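Local coordinates for protein HcgC (Methanococcus maripaludis S2, PDB 5O4H) that probably transfers a methyl group from S-adenosylmethionine to a pyridinol precursor during biosynthesis of the FeGP cofactor of [Fe]-hydrogenase, at residues A50-S55 with G176-V181. Numbering follows the deposited sequence.
Sequences AYLSGS and GTMTLV. With SAH (S-adenosyl-L-homocysteine), chain Q.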
loop_
_atom_site.group_PDB
_atom_site.type_symbol
_atom_site.label_atom_id
_atom_site.label_comp_id
_atom_site.label_asym_id
_atom_site.label_seq_id
_atom_site.Cartn_x
_atom_site.Cartn_y
_atom_site.Cartn_z
ATOM N N ALA C 50 -28.962 15.374 10.040
ATOM C CA ALA C 50 -29.589 15.023 8.771
ATOM C C ALA C 50 -28.613 14.511 7.723
ATOM O O ALA C 50 -28.963 13.625 6.956
ATOM C CB ALA C 50 -30.334 16.229 8.225
ATOM N N TYR C 51 -27.412 15.071 7.660
ATOM C CA TYR C 51 -26.411 14.654 6.698
ATOM C C TYR C 51 -25.543 13.567 7.330
ATOM O O TYR C 51 -25.140 13.752 8.465
ATOM C CB TYR C 51 -25.562 15.851 6.265
ATOM C CG TYR C 51 -24.315 15.516 5.474
ATOM C CD1 TYR C 51 -23.119 15.232 6.115
ATOM C CD2 TYR C 51 -24.323 15.537 4.088
ATOM C CE1 TYR C 51 -21.966 14.936 5.398
ATOM C CE2 TYR C 51 -23.179 15.243 3.362
ATOM C CZ TYR C 51 -21.997 14.959 4.021
ATOM O OH TYR C 51 -20.870 14.685 3.298
ATOM N N LEU C 52 -25.202 12.466 6.648
ATOM C CA LEU C 52 -25.618 12.058 5.308
ATOM C C LEU C 52 -26.635 10.927 5.452
ATOM O O LEU C 52 -27.609 10.880 4.715
ATOM C CB LEU C 52 -24.401 11.608 4.488
ATOM C CG LEU C 52 -24.648 11.194 3.041
ATOM C CD1 LEU C 52 -25.540 12.161 2.316
ATOM C CD2 LEU C 52 -23.341 11.042 2.296
ATOM N N SER C 53 -26.427 10.009 6.398
ATOM C CA SER C 53 -27.347 8.882 6.615
ATOM C C SER C 53 -28.630 9.234 7.362
ATOM O O SER C 53 -29.583 8.455 7.321
ATOM C CB SER C 53 -26.640 7.755 7.371
ATOM O OG SER C 53 -25.799 8.332 8.378
ATOM N N GLY C 54 -28.648 10.359 8.056
ATOM C CA GLY C 54 -29.814 10.773 8.832
ATOM C C GLY C 54 -31.117 10.818 8.093
ATOM O O GLY C 54 -32.144 10.382 8.618
ATOM N N SER C 55 -31.086 11.335 6.866
ATOM C CA SER C 55 -32.292 11.439 6.050
ATOM C C SER C 55 -32.964 10.078 5.834
ATOM O O SER C 55 -34.162 9.938 6.101
ATOM C CB SER C 55 -31.963 12.077 4.704
ATOM O OG SER C 55 -33.139 12.212 3.924
ATOM N N GLY C 176 -18.061 7.655 9.194
ATOM C CA GLY C 176 -18.868 8.592 8.429
ATOM C C GLY C 176 -19.189 8.051 7.057
ATOM O O GLY C 176 -18.320 7.509 6.380
ATOM N N THR C 177 -20.443 8.176 6.641
ATOM C CA THR C 177 -20.868 7.659 5.335
ATOM C C THR C 177 -19.979 8.105 4.188
ATOM O O THR C 177 -19.518 7.272 3.417
ATOM C CB THR C 177 -22.309 8.074 5.075
ATOM O OG1 THR C 177 -23.099 7.623 6.160
ATOM C CG2 THR C 177 -22.867 7.534 3.763
ATOM N N MET C 178 -19.735 9.398 4.071
ATOM C CA MET C 178 -18.888 9.882 2.936
ATOM C C MET C 178 -17.442 9.448 3.073
ATOM O O MET C 178 -16.851 9.195 2.029
ATOM C CB MET C 178 -18.967 11.397 2.621
ATOM C CG MET C 178 -20.118 11.888 1.674
ATOM S SD MET C 178 -20.851 10.993 0.215
ATOM C CE MET C 178 -19.542 11.013 -0.916
ATOM N N THR C 179 -16.848 9.317 4.287
ATOM C CA THR C 179 -15.458 8.840 4.468
ATOM C C THR C 179 -15.407 7.396 3.959
ATOM O O THR C 179 -14.456 7.015 3.254
ATOM C CB THR C 179 -15.022 8.786 5.968
ATOM O OG1 THR C 179 -14.907 10.107 6.442
ATOM C CG2 THR C 179 -13.664 8.073 6.217
ATOM N N LEU C 180 -16.413 6.603 4.316
ATOM C CA LEU C 180 -16.456 5.190 3.886
ATOM C C LEU C 180 -16.566 5.096 2.374
ATOM O O LEU C 180 -15.914 4.268 1.761
ATOM C CB LEU C 180 -17.594 4.440 4.559
ATOM C CG LEU C 180 -17.464 4.219 6.063
ATOM C CD1 LEU C 180 -18.735 3.700 6.623
ATOM C CD2 LEU C 180 -16.372 3.255 6.391
ATOM N N VAL C 181 -17.378 5.953 1.759
ATOM C CA VAL C 181 -17.542 5.957 0.297
ATOM C C VAL C 181 -16.215 6.329 -0.360
ATOM O O VAL C 181 -15.782 5.659 -1.293
ATOM C CB VAL C 181 -18.683 6.917 -0.095
ATOM C CG1 VAL C 181 -18.714 7.187 -1.599
ATOM C CG2 VAL C 181 -20.016 6.351 0.366
HETATM N N SAH Q . -22.788 10.419 11.048
HETATM C CA SAH Q . -23.157 11.048 9.735
HETATM C CB SAH Q . -22.276 12.286 9.515
HETATM C CG SAH Q . -22.609 13.350 10.545
HETATM S SD SAH Q . -22.096 14.960 10.033
HETATM C C SAH Q . -22.928 10.096 8.579
HETATM O O SAH Q . -22.244 9.057 8.760
HETATM O OXT SAH Q . -23.416 10.356 7.461
HETATM C "C5'" SAH Q . -22.823 15.957 11.303
HETATM C "C4'" SAH Q . -24.311 16.220 10.981
HETATM O "O4'" SAH Q . -24.953 16.645 12.189
HETATM C "C3'" SAH Q . -24.461 17.413 10.036
HETATM O "O3'" SAH Q . -25.753 17.312 9.409
HETATM C "C2'" SAH Q . -24.444 18.599 11.010
HETATM O "O2'" SAH Q . -25.090 19.769 10.512
HETATM C "C1'" SAH Q . -25.277 18.043 12.156
HETATM N N9 SAH Q . -24.943 18.573 13.495
HETATM C C8 SAH Q . -23.723 18.891 13.987
HETATM N N7 SAH Q . -23.861 19.299 15.284
HETATM C C5 SAH Q . -25.154 19.207 15.617
HETATM C C6 SAH Q . -25.962 19.457 16.830
HETATM N N6 SAH Q . -25.355 19.910 17.946
HETATM N N1 SAH Q . -27.292 19.225 16.776
HETATM C C2 SAH Q . -27.906 18.784 15.650
HETATM N N3 SAH Q . -27.225 18.537 14.514
HETATM C C4 SAH Q . -25.874 18.727 14.439
#
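Thr177, in the first turn of helix 177-193, shares the carboxylate of S-adenosyl-L-homocysteine with Leu52 and Ser53, while Met178 packs directly on Tyr51 and Leu52; no hydrogen bond joins the two segments directly. Gly176, at the N-cap position, brings its CA against carboxylate oxygen O. The backbone N of Thr177 donates to that same O over 2.9 Å, at an N-H...O angle of 161°. Its side chain divides its work: Thr177 OG1 lies 3.0 Å from OXT and 3.1 Å from O of the ligand, facing both oxygens without settling which of them takes its proton, while CG2, anti to the backbone N, turns to Leu52 and touches CD2 at 3.8 Å. OXT is gripped from the other segment, where Leu52 N donates over 2.9 Å at 161° and Ser53 N adds a longer bond. The peptide between Tyr51 and Leu52 is cis, and Leu52 CB sits over the centre of the Tyr51 ring, whose edge is turned to the ligand sulfur. Met178 comes next, modelled in two conformers; in the one described, its bent chain tentatively places CG 3.3 Å from Tyr51 OH, oblique to the ring, and brings SD and CG up to Leu52 CD2, a close fit that is doubtful. Tyr51 N reaches the ribose O3' of the ligand through a hydrogen bond of 3.3 Å. Lys29 bonds to Thr177 OG1, and Asp72 binds the ligand as well as Ala50 N. The loop after strand 42-48 and the helix start thus build a Rossmann-like cofactor site. Three backbone N-H groups, a hydroxyl, the helix N-terminus and nearby Lys29 would together favour a negatively charged carboxylate, making the ligand itself the polar link between the segments.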